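Long-range contacts in GTP cyclohydrolase 1 type 2 homolog (Staphylococcus aureus subsp. aureus, PDB 3LNL), which is of unknown function but belongs to the GTP cyclohydrolase I type 2/NIF3 family and forms a toroidal hexamer whose subunits carry a dinuclear zinc centre: residues B[106-117]-B[239-247]; B[280-291]-B[300-310]. The protein carries 2 engineered substitutions. All coordinates share one frame; numbering follows the deposited sequence.

Interaction 1. Residues B[106-117]-B[239-247]. Unlike the reference sequence in segment 106-117: His110 (reference Tyr). With ZN (zinc ion), chain G.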
loop_
_atom_site.group_PDB
_atom_site.type_symbol
_atom_site.label_atom_id
_atom_site.label_comp_id
_atom_site.label_asym_id
_atom_site.label_seq_id
_atom_site.Cartn_x
_atom_site.Cartn_y
_atom_site.Cartn_z
ATOM N N ASP B 106 14.075 20.567 -15.775
ATOM C CA ASP B 106 15.170 19.660 -15.357
ATOM C C ASP B 106 15.488 18.613 -16.414
ATOM O O ASP B 106 16.635 18.169 -16.506
ATOM C CB ASP B 106 14.877 18.958 -14.012
ATOM C CG ASP B 106 15.007 19.910 -12.825
ATOM O OD1 ASP B 106 16.064 20.606 -12.797
ATOM O OD2 ASP B 106 14.082 19.954 -11.947
ATOM N N VAL B 107 14.483 18.223 -17.203
ATOM C CA VAL B 107 14.643 17.140 -18.156
ATOM C C VAL B 107 14.726 17.592 -19.616
ATOM O O VAL B 107 14.896 16.785 -20.534
ATOM C CB VAL B 107 13.532 16.096 -18.028
ATOM C CG1 VAL B 107 13.440 15.544 -16.558
ATOM C CG2 VAL B 107 12.171 16.641 -18.596
ATOM N N ASN B 108 14.684 18.892 -19.837
ATOM C CA ASN B 108 14.691 19.429 -21.188
ATOM C C ASN B 108 16.108 19.433 -21.793
ATOM O O ASN B 108 17.072 19.812 -21.098
ATOM C CB ASN B 108 14.182 20.848 -21.136
ATOM C CG ASN B 108 13.853 21.371 -22.495
ATOM O OD1 ASN B 108 14.696 22.012 -23.145
ATOM N ND2 ASN B 108 12.624 21.064 -22.962
ATOM N N PRO B 109 16.234 19.081 -23.089
ATOM C CA PRO B 109 17.564 19.148 -23.726
ATOM C C PRO B 109 18.248 20.499 -23.629
ATOM O O PRO B 109 19.467 20.553 -23.728
ATOM C CB PRO B 109 17.291 18.839 -25.204
ATOM C CG PRO B 109 15.884 18.228 -25.273
ATOM C CD PRO B 109 15.154 18.789 -24.063
ATOM N N HIS B 110 17.496 21.579 -23.400
ATOM C CA HIS B 110 18.110 22.898 -23.191
ATOM C C HIS B 110 17.930 23.411 -21.780
ATOM O O HIS B 110 18.126 24.591 -21.509
ATOM C CB HIS B 110 17.542 23.897 -24.196
ATOM C CG HIS B 110 17.689 23.434 -25.600
ATOM N ND1 HIS B 110 18.900 23.445 -26.255
ATOM C CD2 HIS B 110 16.793 22.886 -26.459
ATOM C CE1 HIS B 110 18.742 22.944 -27.477
ATOM N NE2 HIS B 110 17.471 22.597 -27.621
ATOM N N GLY B 111 17.544 22.504 -20.891
ATOM C CA GLY B 111 17.144 22.835 -19.507
ATOM C C GLY B 111 18.264 22.945 -18.478
ATOM O O GLY B 111 19.374 23.231 -18.847
ATOM N N VAL B 112 17.953 22.719 -17.187
ATOM C CA VAL B 112 18.855 23.049 -16.073
ATOM C C VAL B 112 20.271 22.394 -16.205
ATOM O O VAL B 112 21.327 23.020 -15.965
ATOM C CB VAL B 112 18.199 22.640 -14.710
ATOM C CG1 VAL B 112 19.121 22.859 -13.523
ATOM C CG2 VAL B 112 16.872 23.414 -14.519
ATOM N N ASN B 113 20.278 21.153 -16.618
ATOM C CA ASN B 113 21.521 20.390 -16.709
ATOM C C ASN B 113 22.375 20.690 -17.903
ATOM O O ASN B 113 23.589 20.795 -17.748
ATOM C CB ASN B 113 21.232 18.921 -16.491
ATOM C CG ASN B 113 20.633 18.708 -15.119
ATOM O OD1 ASN B 113 21.222 19.138 -14.145
ATOM N ND2 ASN B 113 19.406 18.170 -15.051
ATOM N N MET B 114 21.747 20.988 -19.046
ATOM C CA MET B 114 22.493 21.572 -20.184
ATOM C C MET B 114 23.099 22.899 -19.757
ATOM O O MET B 114 24.262 23.152 -20.061
ATOM C CB MET B 114 21.603 21.726 -21.406
ATOM C CG MET B 114 22.171 22.596 -22.521
ATOM S SD MET B 114 23.608 21.777 -23.220
ATOM C CE MET B 114 22.843 20.431 -24.122
ATOM N N MET B 115 22.319 23.745 -19.062
ATOM C CA MET B 115 22.812 25.038 -18.572
ATOM C C MET B 115 23.985 24.905 -17.619
ATOM O O MET B 115 24.991 25.622 -17.748
ATOM C CB MET B 115 21.695 25.805 -17.869
ATOM C CG MET B 115 20.609 26.290 -18.827
ATOM S SD MET B 115 19.205 26.798 -17.889
ATOM C CE MET B 115 17.915 26.971 -19.163
ATOM N N LEU B 116 23.872 23.990 -16.674
ATOM C CA LEU B 116 24.978 23.699 -15.765
ATOM C C LEU B 116 26.244 23.258 -16.505
ATOM O O LEU B 116 27.317 23.804 -16.292
ATOM C CB LEU B 116 24.554 22.663 -14.707
ATOM C CG LEU B 116 23.686 23.255 -13.600
ATOM C CD1 LEU B 116 23.025 22.094 -12.799
ATOM C CD2 LEU B 116 24.498 24.242 -12.679
ATOM N N ALA B 117 26.107 22.310 -17.428
ATOM C CA ALA B 117 27.246 21.816 -18.195
ATOM C C ALA B 117 27.925 22.919 -19.006
ATOM O O ALA B 117 29.168 23.048 -19.002
ATOM C CB ALA B 117 26.818 20.640 -19.112
ATOM N N LEU B 239 13.736 12.401 -26.205
ATOM C CA LEU B 239 14.786 13.389 -26.134
ATOM C C LEU B 239 14.926 14.004 -24.733
ATOM O O LEU B 239 15.914 14.676 -24.473
ATOM C CB LEU B 239 14.560 14.480 -27.200
ATOM C CG LEU B 239 14.663 13.967 -28.649
ATOM C CD1 LEU B 239 14.426 15.109 -29.595
ATOM C CD2 LEU B 239 15.995 13.298 -28.969
ATOM N N TYR B 240 13.914 13.786 -23.887
ATOM C CA TYR B 240 13.841 14.309 -22.530
ATOM C C TYR B 240 14.417 13.290 -21.548
ATOM O O TYR B 240 14.210 12.094 -21.674
ATOM C CB TYR B 240 12.376 14.715 -22.161
ATOM C CG TYR B 240 11.776 15.683 -23.192
ATOM C CD1 TYR B 240 11.017 15.218 -24.292
ATOM C CD2 TYR B 240 12.017 17.044 -23.100
ATOM C CE1 TYR B 240 10.518 16.111 -25.261
ATOM C CE2 TYR B 240 11.561 17.911 -24.050
ATOM C CZ TYR B 240 10.813 17.444 -25.135
ATOM O OH TYR B 240 10.372 18.374 -26.039
ATOM N N GLY B 241 15.157 13.782 -20.556
ATOM C CA GLY B 241 15.683 12.924 -19.510
ATOM C C GLY B 241 16.335 13.747 -18.428
ATOM O O GLY B 241 16.811 14.859 -18.692
ATOM N N LEU B 242 16.350 13.200 -17.206
ATOM C CA LEU B 242 16.948 13.834 -16.033
ATOM C C LEU B 242 18.474 13.648 -15.944
ATOM O O LEU B 242 18.981 12.554 -15.619
ATOM C CB LEU B 242 16.275 13.347 -14.743
ATOM C CG LEU B 242 16.808 14.053 -13.501
ATOM C CD1 LEU B 242 16.337 15.535 -13.493
ATOM C CD2 LEU B 242 16.390 13.333 -12.234
ATOM N N GLY B 243 19.169 14.732 -16.259
ATOM C CA GLY B 243 20.602 14.814 -16.197
ATOM C C GLY B 243 21.205 14.913 -17.581
ATOM O O GLY B 243 20.548 14.677 -18.595
ATOM N N VAL B 244 22.481 15.276 -17.594
ATOM C CA VAL B 244 23.334 15.176 -18.762
ATOM C C VAL B 244 24.624 14.457 -18.433
ATOM O O VAL B 244 25.108 14.478 -17.276
ATOM C CB VAL B 244 23.697 16.576 -19.358
ATOM C CG1 VAL B 244 22.416 17.248 -19.948
ATOM C CG2 VAL B 244 24.458 17.483 -18.343
ATOM N N MET B 245 25.217 13.853 -19.467
ATOM C CA MET B 245 26.598 13.383 -19.408
ATOM C C MET B 245 27.364 14.323 -20.285
ATOM O O MET B 245 26.904 14.641 -21.371
ATOM C CB MET B 245 26.769 11.930 -19.935
ATOM C CG MET B 245 28.154 11.322 -19.641
ATOM S SD MET B 245 28.336 10.773 -17.889
ATOM C CE MET B 245 27.163 9.368 -17.874
ATOM N N ALA B 246 28.561 14.720 -19.858
ATOM C CA ALA B 246 29.423 15.560 -20.653
ATOM C C ALA B 246 30.890 15.250 -20.301
ATOM O O ALA B 246 31.157 14.382 -19.465
ATOM C CB ALA B 246 29.102 17.008 -20.367
ATOM N N GLU B 247 31.821 15.955 -20.943
ATOM C CA GLU B 247 33.249 15.786 -20.664
ATOM C C GLU B 247 33.978 17.103 -20.527
ATOM O O GLU B 247 33.570 18.138 -21.101
ATOM C CB GLU B 247 34.000 14.902 -21.698
ATOM C CG GLU B 247 33.239 14.316 -22.777
ATOM C CD GLU B 247 34.142 13.705 -23.838
ATOM O OE1 GLU B 247 34.819 12.678 -23.571
ATOM O OE2 GLU B 247 34.245 14.306 -24.920
HETATM ZN ZN ZN G . 15.576 21.259 -10.753
HETATM O O HOH W 1 18.526 17.128 -18.044
HETATM O O HOH W 2 12.073 20.479 -26.109
HETATM O O HOH W 3 14.424 21.299 -9.012
HETATM O O HOH W 4 16.341 19.552 -9.608
#
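Val107 O is gripped by two neighbours on the facing chain: Gly241 N donates a hydrogen bond to it (3.0 Å), and Tyr240 CA brings a CA-H...O contact of 3.4 Å. A returning CA-H...O contact runs from Val107 CA to Gly241 O, so the backbones lie almost against each other. Val107 spreads its branches over this junction: CG1, anti to the carbonyl carbon (chi1 -55°), reaches Leu242 CB, while CG2 meets Tyr240 CB across the line of the tyrosine side chain.

Asn108 presents ND2 to the edge of the Tyr240 ring at CE2 (3.5 Å), with the amide turned 52° from the ring plane, and one water joins ND2 to Tyr240 OH. Asn108 OD1 accepts from the backbone N of His110, an Asx turn that fixes the amide. Pro109 CD comes obliquely against the same ring.

This is where the long arm of the PII-like domain returns to the NIF3 fold, and strand 244-247 then runs at 14° to helix 112-117. Before the strand starts, a water accepts from Gly243 N (3.1 Å) and lies within bonding distance of Asp106 O and Gly241 O. Asn113 ND2 adds a weak bond to Asp106 O, though the main partner of its amide is Gly287. Val244 CG2 packs against Asn113 O and Ala117 CB. Next to this water site, Asp106 grips one zinc ion with both carboxylate oxygens (OD1 2.2 Å), alongside two waters, His68 and Glu333; Leu242 CD1 rests 3.8 Å from Asp106 CB.

Interaction 2. Residues B[280-291]-B[300-310]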
loop_
_atom_site.group_PDB
_atom_site.type_symbol
_atom_site.label_atom_id
_atom_site.label_comp_id
_atom_site.label_asym_id
_atom_site.label_seq_id
_atom_site.Cartn_x
_atom_site.Cartn_y
_atom_site.Cartn_z
ATOM N N ILE B 280 39.494 12.559 -13.933
ATOM C CA ILE B 280 38.108 12.798 -14.256
ATOM C C ILE B 280 38.082 13.147 -15.737
ATOM O O ILE B 280 38.801 14.025 -16.154
ATOM C CB ILE B 280 37.602 14.068 -13.456
ATOM C CG1 ILE B 280 37.366 13.745 -11.981
ATOM C CG2 ILE B 280 36.318 14.627 -13.964
ATOM C CD1 ILE B 280 37.006 12.280 -11.696
ATOM N N LYS B 281 37.231 12.500 -16.521
ATOM C CA LYS B 281 36.962 12.964 -17.880
ATOM C C LYS B 281 35.473 13.163 -18.164
ATOM O O LYS B 281 35.083 14.199 -18.747
ATOM C CB LYS B 281 37.534 11.968 -18.870
ATOM C CG LYS B 281 37.156 12.254 -20.279
ATOM C CD LYS B 281 37.893 13.486 -20.813
ATOM C CE LYS B 281 37.606 13.661 -22.268
ATOM N NZ LYS B 281 38.161 14.947 -22.662
ATOM N N ARG B 282 34.675 12.148 -17.840
ATOM C CA ARG B 282 33.251 12.174 -18.060
ATOM C C ARG B 282 32.499 12.507 -16.766
ATOM O O ARG B 282 32.748 11.925 -15.721
ATOM C CB ARG B 282 32.767 10.840 -18.644
ATOM C CG ARG B 282 33.569 10.407 -19.836
ATOM C CD ARG B 282 33.105 9.074 -20.416
ATOM N NE ARG B 282 31.757 9.245 -20.935
ATOM C CZ ARG B 282 30.960 8.251 -21.289
ATOM N NH1 ARG B 282 31.367 6.986 -21.176
ATOM N NH2 ARG B 282 29.750 8.527 -21.769
ATOM N N ILE B 283 31.544 13.421 -16.885
ATOM C CA ILE B 283 30.847 14.047 -15.798
ATOM C C ILE B 283 29.339 13.856 -15.979
ATOM O O ILE B 283 28.797 14.170 -17.013
ATOM C CB ILE B 283 31.213 15.539 -15.814
ATOM C CG1 ILE B 283 32.779 15.666 -15.620
ATOM C CG2 ILE B 283 30.497 16.298 -14.676
ATOM C CD1 ILE B 283 33.358 16.644 -16.474
ATOM N N ALA B 284 28.657 13.311 -14.975
ATOM C CA ALA B 284 27.196 13.286 -14.982
ATOM C C ALA B 284 26.736 14.420 -14.058
ATOM O O ALA B 284 27.309 14.593 -12.973
ATOM C CB ALA B 284 26.694 11.941 -14.474
ATOM N N ILE B 285 25.703 15.136 -14.461
ATOM C CA ILE B 285 25.180 16.292 -13.709
ATOM C C ILE B 285 23.678 16.211 -13.558
ATOM O O ILE B 285 22.959 16.091 -14.538
ATOM C CB ILE B 285 25.473 17.619 -14.403
ATOM C CG1 ILE B 285 26.973 17.858 -14.584
ATOM C CG2 ILE B 285 24.891 18.794 -13.580
ATOM C CD1 ILE B 285 27.277 18.859 -15.724
ATOM N N ILE B 286 23.217 16.217 -12.306
ATOM C CA ILE B 286 21.810 16.428 -11.988
ATOM C C ILE B 286 21.727 17.572 -10.977
ATOM O O ILE B 286 22.026 17.437 -9.791
ATOM C CB ILE B 286 21.058 15.185 -11.491
ATOM C CG1 ILE B 286 21.098 14.093 -12.541
ATOM C CG2 ILE B 286 19.568 15.566 -11.163
ATOM C CD1 ILE B 286 20.491 12.795 -12.131
ATOM N N GLY B 287 21.357 18.743 -11.464
ATOM C CA GLY B 287 21.283 19.883 -10.562
ATOM C C GLY B 287 20.143 19.723 -9.613
ATOM O O GLY B 287 19.163 19.117 -9.953
ATOM N N GLY B 288 20.282 20.289 -8.419
ATOM C CA GLY B 288 19.248 20.206 -7.401
ATOM C C GLY B 288 19.615 19.171 -6.348
ATOM O O GLY B 288 20.561 19.376 -5.559
ATOM N N SER B 289 18.839 18.124 -6.299
ATOM C CA SER B 289 19.037 17.037 -5.336
ATOM C C SER B 289 18.922 15.731 -6.117
ATOM O O SER B 289 17.821 15.174 -6.226
ATOM C CB SER B 289 17.975 17.051 -4.242
ATOM O OG SER B 289 18.259 15.997 -3.285
ATOM N N GLY B 290 20.033 15.259 -6.665
ATOM C CA GLY B 290 20.008 14.058 -7.541
ATOM C C GLY B 290 20.561 12.791 -6.975
ATOM O O GLY B 290 20.723 11.799 -7.687
ATOM N N ILE B 291 20.832 12.795 -5.669
ATOM C CA ILE B 291 21.336 11.602 -5.044
ATOM C C ILE B 291 20.236 10.549 -5.194
ATOM O O ILE B 291 19.049 10.864 -5.056
ATOM C CB ILE B 291 21.799 11.804 -3.571
ATOM C CG1 ILE B 291 23.086 12.629 -3.520
ATOM C CG2 ILE B 291 21.990 10.436 -2.881
ATOM C CD1 ILE B 291 24.346 11.888 -4.129
ATOM N N GLN B 300 26.575 4.333 -16.394
ATOM C CA GLN B 300 26.432 5.012 -17.692
ATOM C C GLN B 300 27.807 5.572 -18.190
ATOM O O GLN B 300 27.889 6.108 -19.275
ATOM C CB GLN B 300 25.361 6.118 -17.580
ATOM C CG GLN B 300 23.847 5.634 -17.430
ATOM C CD GLN B 300 22.871 6.642 -16.710
ATOM O OE1 GLN B 300 23.280 7.573 -15.959
ATOM N NE2 GLN B 300 21.581 6.458 -16.954
ATOM N N GLY B 301 28.884 5.443 -17.396
ATOM C CA GLY B 301 30.236 5.895 -17.796
ATOM C C GLY B 301 30.779 7.140 -17.081
ATOM O O GLY B 301 31.879 7.614 -17.372
ATOM N N ALA B 302 30.040 7.688 -16.127
ATOM C CA ALA B 302 30.534 8.854 -15.398
ATOM C C ALA B 302 31.745 8.548 -14.538
ATOM O O ALA B 302 31.783 7.534 -13.894
ATOM C CB ALA B 302 29.427 9.448 -14.533
ATOM N N ASP B 303 32.729 9.428 -14.539
ATOM C CA ASP B 303 33.817 9.433 -13.541
ATOM C C ASP B 303 33.464 10.150 -12.240
ATOM O O ASP B 303 34.119 9.914 -11.206
ATOM C CB ASP B 303 35.087 10.083 -14.128
ATOM C CG ASP B 303 35.586 9.357 -15.390
ATOM O OD1 ASP B 303 35.516 8.108 -15.425
ATOM O OD2 ASP B 303 36.005 10.057 -16.347
ATOM N N VAL B 304 32.446 11.026 -12.294
ATOM C CA VAL B 304 31.987 11.787 -11.139
ATOM C C VAL B 304 30.540 12.200 -11.403
ATOM O O VAL B 304 30.118 12.390 -12.570
ATOM C CB VAL B 304 32.913 13.046 -10.860
ATOM C CG1 VAL B 304 32.934 14.019 -12.088
ATOM C CG2 VAL B 304 32.505 13.785 -9.569
ATOM N N PHE B 305 29.781 12.217 -10.320
ATOM C CA PHE B 305 28.423 12.601 -10.296
ATOM C C PHE B 305 28.321 13.925 -9.566
ATOM O O PHE B 305 28.692 14.022 -8.414
ATOM C CB PHE B 305 27.579 11.560 -9.612
ATOM C CG PHE B 305 26.100 11.853 -9.647
ATOM C CD1 PHE B 305 25.397 11.818 -10.850
ATOM C CD2 PHE B 305 25.412 12.217 -8.476
ATOM C CE1 PHE B 305 24.037 12.063 -10.887
ATOM C CE2 PHE B 305 24.055 12.500 -8.507
ATOM C CZ PHE B 305 23.357 12.429 -9.713
ATOM N N VAL B 306 27.821 14.944 -10.262
ATOM C CA VAL B 306 27.716 16.300 -9.739
ATOM C C VAL B 306 26.277 16.625 -9.434
ATOM O O VAL B 306 25.377 16.484 -10.310
ATOM C CB VAL B 306 28.236 17.343 -10.760
ATOM C CG1 VAL B 306 28.054 18.786 -10.211
ATOM C CG2 VAL B 306 29.715 17.049 -11.127
ATOM N N THR B 307 26.023 17.041 -8.189
ATOM C CA THR B 307 24.663 17.348 -7.758
ATOM C C THR B 307 24.692 18.287 -6.543
ATOM O O THR B 307 25.743 18.834 -6.204
ATOM C CB THR B 307 23.860 16.047 -7.471
ATOM O OG1 THR B 307 22.463 16.334 -7.439
ATOM C CG2 THR B 307 24.253 15.350 -6.137
ATOM N N GLY B 308 23.547 18.473 -5.903
ATOM C CA GLY B 308 23.443 19.231 -4.649
ATOM C C GLY B 308 22.806 18.435 -3.552
ATOM O O GLY B 308 22.382 17.294 -3.780
ATOM N N ASP B 309 22.763 19.033 -2.347
ATOM C CA ASP B 309 22.097 18.492 -1.138
ATOM C C ASP B 309 22.621 17.085 -0.789
ATOM O O ASP B 309 21.845 16.224 -0.414
ATOM C CB ASP B 309 20.559 18.388 -1.327
ATOM C CG ASP B 309 19.801 19.707 -1.134
ATOM O OD1 ASP B 309 20.327 20.663 -0.570
ATOM O OD2 ASP B 309 18.597 19.769 -1.541
ATOM N N ILE B 310 23.929 16.845 -0.908
ATOM C CA ILE B 310 24.475 15.526 -0.556
ATOM C C ILE B 310 24.593 15.416 0.969
ATOM O O ILE B 310 25.093 16.338 1.644
ATOM C CB ILE B 310 25.819 15.244 -1.228
ATOM C CG1 ILE B 310 25.697 15.500 -2.750
ATOM C CG2 ILE B 310 26.252 13.809 -0.913
ATOM C CD1 ILE B 310 26.938 15.212 -3.589
HETATM O O HOH W 5 20.732 14.980 -3.488
#
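Asp303 OD2 accepts two backbone hydrogen bonds, from Lys281 N (2.7 Å) on its anti side and from Arg282 N (2.9 Å) from above the carboxylate plane, while Asp303 N returns one to Arg282 O. One carboxylate oxygen thus holds two successive backbone N-H groups just before the regular parallel ladder. Ala284 N to Val304 O, Val306 N to Ala284 O and Ile286 N to Val306 O carry the ladder onward.

At the far end Thr307 OG1, anti to the backbone N (chi1 -163°), donates a hydrogen bond to Ile286 O (2.6 Å) and accepts from Gly290 N (2.8 Å), tying the glycine-rich turn to the strand. A water joins Ser289 OG, Ile291 N and Gly308 O.

On one face Ile283 and Val306 lie side by side, CG2 to CG2 at 3.7 Å. On the other, the Phe305 ring receives Ala284 CB and Ile286 CD1 at its edge, and Ala284 CB also meets Ala302 CB.

The two strands are the ends of a beta-alpha-beta unit whose helix 294-299 covers the Ala284 and Phe305 face through Ala297; helix 254-264 covers the opposite one, and strands 240-253 and 325-327 flank the pair.

In the fold
Interactions 1 and 2, their centres about 11 Å apart, share a sheet: strand 240-253 pairs antiparallel with strand 279-285, as in the bond from Ile283 N to Ala246 O (2.8 Å). Asn113 OD1 probably accepts from Gly287 N (2.7 Å), linking helix 112-117 to the turn after strand 280-285. One part of each contact lies beside the dinuclear zinc site: interaction 1 supplies Asp106, and interaction 2 borders the second zinc, with Gly288 within about 4 Å of it (nearest atoms) and Asp309 bonded to His330, one of its ligands. A bound molecule, probably from the crystallisation liquor, is hydrogen-bonded to Ser289 N and lies about 3 Å (nearest atoms) from the Asp106 side chain, consistent with a pocket.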